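Kappa-carrageenase (Pseudoalteromonas carrageenovora, PDB 1DYP) hydrolyses, as the catalytic domain of a family 16 glycoside hydrolase, internal beta-1,4 linkages between galactose 4-sulfate and 3,6-anhydrogalactose in kappa-carrageenan. Local coordinates at residues 100-105 with 115-120; 136-141 with 195-200. The protein carries 1 engineered substitution. All coordinates share one frame; numbering follows the deposited sequence.

Contact 1: residues 100-105 with 115-120; sequences YEARIK and PAFWMY
Met119, a selenomethionine, sets its terminal methyl over the centre of the Tyr100 ring: CE stands 3.4 Å from the centroid of the Tyr100 ring and only 3° off the ring normal, a CH-pi contact over the middle of the face. The selenium follows over the same face, with SE 3.7 Å from Tyr100 CZ, which makes this a Met-aromatic contact as well. A bend at chi3 (91°) brings CE over the ring, and the two side chains cross at about a right angle. Two residues away, Phe117 offers one ring face to Ala102, whose CB sits toward the rim, 3.5 Å from Phe117 CE2. With CG anti to the backbone N (chi1 175°), the Phe117 ring is carried up to Ala102, while Phe117 CB is met by Ile104 CD1 at 3.8 Å. Tyr100 CB approaches Phe117 CZ more loosely, at 4.1 Å.

Leu227 and Leu229 of strand 225-233 pack beside Tyr100 and Phe117, and Val265 adjoins Phe117. Tyr100 OH is hydrogen-bonded to Asn96 O, fixing the far end of the ring. The two strands run nearly antiparallel, their axes 8.7 Å apart at closest approach. The contact joins two facing layers of the beta-sandwich with no polar group exchanged, so the fit of methyls over ring faces carries it, while Asn96 satisfies the polar end of Tyr100.

Contact 2: residues 136-141 with 195-200; sequences SEIDVV and YGVNVT
Tyr195 crosses Val141 obliquely, and its side chain can be followed outward from Tyr195 CB, which has Val141 CG1 at 3.7 Å. Tyr195 CG is closer to the same methyl, Val141 CG1, at 3.6 Å. At Tyr195 CD1 the partner changes to the other branch, Val141 CG2, also 3.6 Å away, and Tyr195 CE1 is still 3.9 Å from Val141 CG2. The two methyls thus follow the CB-CG-CD1-CE1 side of Tyr195, CG1 near its root and CG2 further out, while Phe186, Pro188 and Val208 pack around Tyr195 from outside the two segments. An alanine in place of Tyr195 would probably open a gap beside Val141 and leave both of its methyls without their aromatic neighbour.

Further along, Val140 reaches the strand with both branches: Val140 CG1 rests 3.6 Å from Gly196 C, and Val140 CG2 touches Val197 CG1. Ile138 and Val199 meet tip to tip, Ile138 CD1 to Val199 CG2 at 3.7 Å. Opposite Phe117, Val140 and Val141 together make a classic beta bulge, and there the chain changes direction. This apolar layer backs strand 133-139, whose alternate side chains include the nucleophile Glu137 and the active-site Asp139, an arrangement characteristic of the catalytic strand in the family 16 beta-sandwich.

Contacts 1 and 2, with centres 8 Å apart, form one continuous core between the same pairs of neighbouring strands. On one side Tyr100 N lies 2.8 Å from Val197 O, a probable hydrogen bond tying 100-105 to 195-200; on the other Met119 N lies 2.9 Å from Ile138 O, probably bonding 115-120 to 136-141. Phe117 belongs to both settings, since its backbone O packs 3.2 Å from Val140 CB at the bulge. The catalytic groups are close by: the Met119 side chain is about 6 Å from that of Glu137 and about 7 Å from that of Asp139. Trp118, next to Met119 in sequence, touches Glu137 and Asp139 directly.

Contact 1: residues 100-105 with 115-120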
loop_
_atom_site.group_PDB
_atom_site.type_symbol
_atom_site.label_atom_id
_atom_site.label_comp_id
_atom_site.label_asym_id
_atom_site.label_seq_id
_atom_site.Cartn_x
_atom_site.Cartn_y
_atom_site.Cartn_z
ATOM N N TYR A 100 9.478 -4.627 8.231
ATOM C CA TYR A 100 8.605 -5.251 7.246
ATOM C C TYR A 100 9.321 -5.367 5.915
ATOM O O TYR A 100 10.047 -4.463 5.516
ATOM C CB TYR A 100 7.350 -4.408 7.032
ATOM C CG TYR A 100 6.564 -4.092 8.278
ATOM C CD1 TYR A 100 7.009 -3.130 9.187
ATOM C CD2 TYR A 100 5.345 -4.718 8.526
ATOM C CE1 TYR A 100 6.251 -2.797 10.309
ATOM C CE2 TYR A 100 4.583 -4.395 9.637
ATOM C CZ TYR A 100 5.039 -3.434 10.521
ATOM O OH TYR A 100 4.265 -3.092 11.602
ATOM N N GLU A 101 9.091 -6.469 5.214
ATOM C CA GLU A 101 9.734 -6.666 3.928
ATOM C C GLU A 101 8.902 -7.535 3.005
ATOM O O GLU A 101 8.314 -8.525 3.425
ATOM C CB GLU A 101 11.108 -7.305 4.134
ATOM C CG GLU A 101 11.858 -7.632 2.861
ATOM C CD GLU A 101 13.228 -8.214 3.147
ATOM O OE1 GLU A 101 14.065 -7.495 3.738
ATOM O OE2 GLU A 101 13.465 -9.387 2.785
ATOM N N ALA A 102 8.841 -7.147 1.738
ATOM C CA ALA A 102 8.116 -7.922 0.745
ATOM C C ALA A 102 8.989 -7.994 -0.498
ATOM O O ALA A 102 9.653 -7.020 -0.856
ATOM C CB ALA A 102 6.777 -7.267 0.418
ATOM N N ARG A 103 9.013 -9.163 -1.124
ATOM C CA ARG A 103 9.788 -9.382 -2.341
ATOM C C ARG A 103 8.739 -9.285 -3.433
ATOM O O ARG A 103 7.898 -10.172 -3.581
ATOM C CB ARG A 103 10.437 -10.765 -2.307
ATOM C CG ARG A 103 11.356 -11.023 -3.478
ATOM C CD ARG A 103 12.533 -11.889 -3.070
ATOM N NE ARG A 103 13.495 -12.005 -4.157
ATOM C CZ ARG A 103 13.367 -12.837 -5.186
ATOM N NH1 ARG A 103 12.316 -13.644 -5.272
ATOM N NH2 ARG A 103 14.286 -12.853 -6.138
ATOM N N ILE A 104 8.798 -8.195 -4.191
ATOM C CA ILE A 104 7.799 -7.910 -5.211
ATOM C C ILE A 104 8.309 -7.687 -6.625
ATOM O O ILE A 104 9.400 -7.168 -6.837
ATOM C CB ILE A 104 7.009 -6.639 -4.801
ATOM C CG1 ILE A 104 6.310 -6.874 -3.462
ATOM C CG2 ILE A 104 6.020 -6.245 -5.891
ATOM C CD1 ILE A 104 5.773 -5.609 -2.824
ATOM N N LYS A 105 7.481 -8.085 -7.584
ATOM C CA LYS A 105 7.753 -7.891 -8.999
ATOM C C LYS A 105 6.566 -7.056 -9.464
ATOM O O LYS A 105 5.416 -7.435 -9.250
ATOM C CB LYS A 105 7.774 -9.230 -9.724
ATOM C CG LYS A 105 8.027 -9.149 -11.213
ATOM C CD LYS A 105 8.108 -10.572 -11.726
ATOM C CE LYS A 105 8.329 -10.665 -13.202
ATOM N NZ LYS A 105 8.440 -12.111 -13.543
ATOM N N PRO A 115 1.535 -1.169 -8.030
ATOM C CA PRO A 115 1.691 -2.240 -7.042
ATOM C C PRO A 115 2.030 -1.514 -5.744
ATOM O O PRO A 115 2.804 -0.550 -5.754
ATOM C CB PRO A 115 2.881 -3.031 -7.571
ATOM C CG PRO A 115 2.772 -2.857 -9.050
ATOM C CD PRO A 115 2.411 -1.394 -9.192
ATOM N N ALA A 116 1.463 -1.965 -4.635
ATOM C CA ALA A 116 1.715 -1.307 -3.367
ATOM C C ALA A 116 1.866 -2.277 -2.209
ATOM O O ALA A 116 1.194 -3.305 -2.143
ATOM C CB ALA A 116 0.582 -0.323 -3.061
ATOM N N PHE A 117 2.778 -1.930 -1.310
ATOM C CA PHE A 117 3.032 -2.685 -0.096
ATOM C C PHE A 117 2.928 -1.569 0.931
ATOM O O PHE A 117 3.713 -0.620 0.921
ATOM C CB PHE A 117 4.430 -3.309 -0.126
ATOM C CG PHE A 117 4.814 -4.015 1.145
ATOM C CD1 PHE A 117 3.875 -4.732 1.884
ATOM C CD2 PHE A 117 6.129 -3.984 1.588
ATOM C CE1 PHE A 117 4.241 -5.406 3.049
ATOM C CE2 PHE A 117 6.510 -4.653 2.747
ATOM C CZ PHE A 117 5.565 -5.366 3.480
ATOM N N TRP A 118 1.934 -1.671 1.800
ATOM C CA TRP A 118 1.691 -0.622 2.771
ATOM C C TRP A 118 0.907 -1.142 3.961
ATOM O O TRP A 118 0.611 -2.329 4.055
ATOM C CB TRP A 118 0.905 0.503 2.084
ATOM C CG TRP A 118 -0.376 0.032 1.427
ATOM C CD1 TRP A 118 -0.506 -0.959 0.497
ATOM C CD2 TRP A 118 -1.696 0.540 1.656
ATOM N NE1 TRP A 118 -1.825 -1.103 0.133
ATOM C CE2 TRP A 118 -2.577 -0.195 0.831
ATOM C CE3 TRP A 118 -2.221 1.545 2.476
ATOM C CZ2 TRP A 118 -3.955 0.042 0.802
ATOM C CZ3 TRP A 118 -3.596 1.784 2.447
ATOM C CH2 TRP A 118 -4.443 1.033 1.615
HETATM N N MSE A 119 0.592 -0.243 4.879
HETATM C CA MSE A 119 -0.185 -0.609 6.051
HETATM C C MSE A 119 -0.991 0.611 6.457
HETATM O O MSE A 119 -0.532 1.749 6.325
HETATM C CB MSE A 119 0.726 -1.081 7.194
HETATM C CG MSE A 119 1.741 -0.061 7.687
HETATM SE SE MSE A 119 3.038 -0.851 8.892
HETATM C CE MSE A 119 4.378 -1.335 7.576
ATOM N N TYR A 120 -2.207 0.379 6.926
ATOM C CA TYR A 120 -3.053 1.486 7.318
ATOM C C TYR A 120 -3.979 1.099 8.444
ATOM O O TYR A 120 -4.316 -0.072 8.620
ATOM C CB TYR A 120 -3.871 1.990 6.120
ATOM C CG TYR A 120 -4.921 1.029 5.596
ATOM C CD1 TYR A 120 -4.561 -0.178 4.992
ATOM C CD2 TYR A 120 -6.277 1.350 5.665
ATOM C CE1 TYR A 120 -5.526 -1.034 4.461
ATOM C CE2 TYR A 120 -7.249 0.503 5.143
ATOM C CZ TYR A 120 -6.869 -0.684 4.540
ATOM O OH TYR A 120 -7.834 -1.515 4.006
#

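Contact 2: residues 136-141 with 195-200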
loop_
_atom_site.group_PDB
_atom_site.type_symbol
_atom_site.label_atom_id
_atom_site.label_comp_id
_atom_site.label_asym_id
_atom_site.label_seq_id
_atom_site.Cartn_x
_atom_site.Cartn_y
_atom_site.Cartn_z
ATOM N N SER A 136 -3.408 6.516 10.485
ATOM C CA SER A 136 -1.985 6.339 10.208
ATOM C C SER A 136 -1.812 5.383 9.035
ATOM O O SER A 136 -2.427 4.318 8.996
ATOM C CB SER A 136 -1.256 5.753 11.421
ATOM O OG SER A 136 -1.322 6.610 12.545
ATOM N N GLU A 137 -0.966 5.765 8.085
ATOM C CA GLU A 137 -0.698 4.932 6.921
ATOM C C GLU A 137 0.771 5.017 6.553
ATOM O O GLU A 137 1.306 6.108 6.357
ATOM C CB GLU A 137 -1.533 5.395 5.723
ATOM C CG GLU A 137 -1.283 4.596 4.443
ATOM C CD GLU A 137 -1.969 5.203 3.231
ATOM O OE1 GLU A 137 -3.027 5.842 3.408
ATOM O OE2 GLU A 137 -1.464 5.034 2.101
ATOM N N ILE A 138 1.427 3.865 6.483
ATOM C CA ILE A 138 2.828 3.818 6.090
ATOM C C ILE A 138 2.892 3.049 4.781
ATOM O O ILE A 138 2.474 1.895 4.705
ATOM C CB ILE A 138 3.713 3.100 7.131
ATOM C CG1 ILE A 138 3.715 3.880 8.448
ATOM C CG2 ILE A 138 5.144 2.990 6.590
ATOM C CD1 ILE A 138 4.574 3.259 9.546
ATOM N N ASP A 139 3.396 3.701 3.742
ATOM C CA ASP A 139 3.503 3.061 2.441
ATOM C C ASP A 139 4.940 2.602 2.258
ATOM O O ASP A 139 5.836 3.418 2.044
ATOM C CB ASP A 139 3.096 4.060 1.365
ATOM C CG ASP A 139 1.736 4.653 1.637
ATOM O OD1 ASP A 139 0.745 3.894 1.595
ATOM O OD2 ASP A 139 1.660 5.867 1.921
ATOM N N VAL A 140 5.164 1.294 2.359
ATOM C CA VAL A 140 6.516 0.761 2.215
ATOM C C VAL A 140 7.007 1.103 0.820
ATOM O O VAL A 140 8.140 1.543 0.634
ATOM C CB VAL A 140 6.542 -0.756 2.436
ATOM C CG1 VAL A 140 7.979 -1.262 2.366
ATOM C CG2 VAL A 140 5.927 -1.084 3.790
ATOM N N VAL A 141 6.143 0.892 -0.163
ATOM C CA VAL A 141 6.461 1.246 -1.533
ATOM C C VAL A 141 5.202 1.297 -2.381
ATOM O O VAL A 141 4.255 0.543 -2.167
ATOM C CB VAL A 141 7.458 0.254 -2.203
ATOM C CG1 VAL A 141 6.821 -1.121 -2.371
ATOM C CG2 VAL A 141 7.887 0.803 -3.558
ATOM N N TYR A 195 11.418 -4.727 -0.861
ATOM C CA TYR A 195 10.963 -3.431 -0.393
ATOM C C TYR A 195 10.679 -3.568 1.093
ATOM O O TYR A 195 9.850 -4.378 1.506
ATOM C CB TYR A 195 9.697 -3.046 -1.156
ATOM C CG TYR A 195 9.936 -2.926 -2.644
ATOM C CD1 TYR A 195 10.451 -1.752 -3.194
ATOM C CD2 TYR A 195 9.700 -4.006 -3.494
ATOM C CE1 TYR A 195 10.727 -1.655 -4.554
ATOM C CE2 TYR A 195 9.973 -3.921 -4.863
ATOM C CZ TYR A 195 10.487 -2.742 -5.381
ATOM O OH TYR A 195 10.768 -2.648 -6.724
ATOM N N GLY A 196 11.370 -2.782 1.904
ATOM C CA GLY A 196 11.154 -2.893 3.329
ATOM C C GLY A 196 11.097 -1.576 4.058
ATOM O O GLY A 196 11.423 -0.520 3.514
ATOM N N VAL A 197 10.659 -1.644 5.305
ATOM C CA VAL A 197 10.585 -0.461 6.132
ATOM C C VAL A 197 10.772 -0.870 7.581
ATOM O O VAL A 197 10.280 -1.911 8.016
ATOM C CB VAL A 197 9.229 0.274 5.969
ATOM C CG1 VAL A 197 8.101 -0.540 6.580
ATOM C CG2 VAL A 197 9.313 1.652 6.607
ATOM N N ASN A 198 11.534 -0.071 8.312
ATOM C CA ASN A 198 11.743 -0.337 9.718
ATOM C C ASN A 198 10.981 0.756 10.436
ATOM O O ASN A 198 11.236 1.944 10.228
ATOM C CB ASN A 198 13.221 -0.279 10.087
ATOM C CG ASN A 198 13.464 -0.710 11.514
ATOM O OD1 ASN A 198 12.803 -1.618 12.009
ATOM N ND2 ASN A 198 14.421 -0.072 12.179
ATOM N N VAL A 199 10.034 0.349 11.268
ATOM C CA VAL A 199 9.216 1.295 12.004
ATOM C C VAL A 199 9.491 1.211 13.499
ATOM O O VAL A 199 9.405 0.138 14.091
ATOM C CB VAL A 199 7.710 1.014 11.768
ATOM C CG1 VAL A 199 6.864 2.088 12.423
ATOM C CG2 VAL A 199 7.421 0.937 10.271
ATOM N N THR A 200 9.841 2.347 14.096
ATOM C CA THR A 200 10.078 2.421 15.534
ATOM C C THR A 200 9.208 3.577 16.008
ATOM O O THR A 200 8.623 4.287 15.193
ATOM C CB THR A 200 11.551 2.732 15.880
ATOM O OG1 THR A 200 11.826 4.114 15.625
ATOM C CG2 THR A 200 12.487 1.866 15.053
#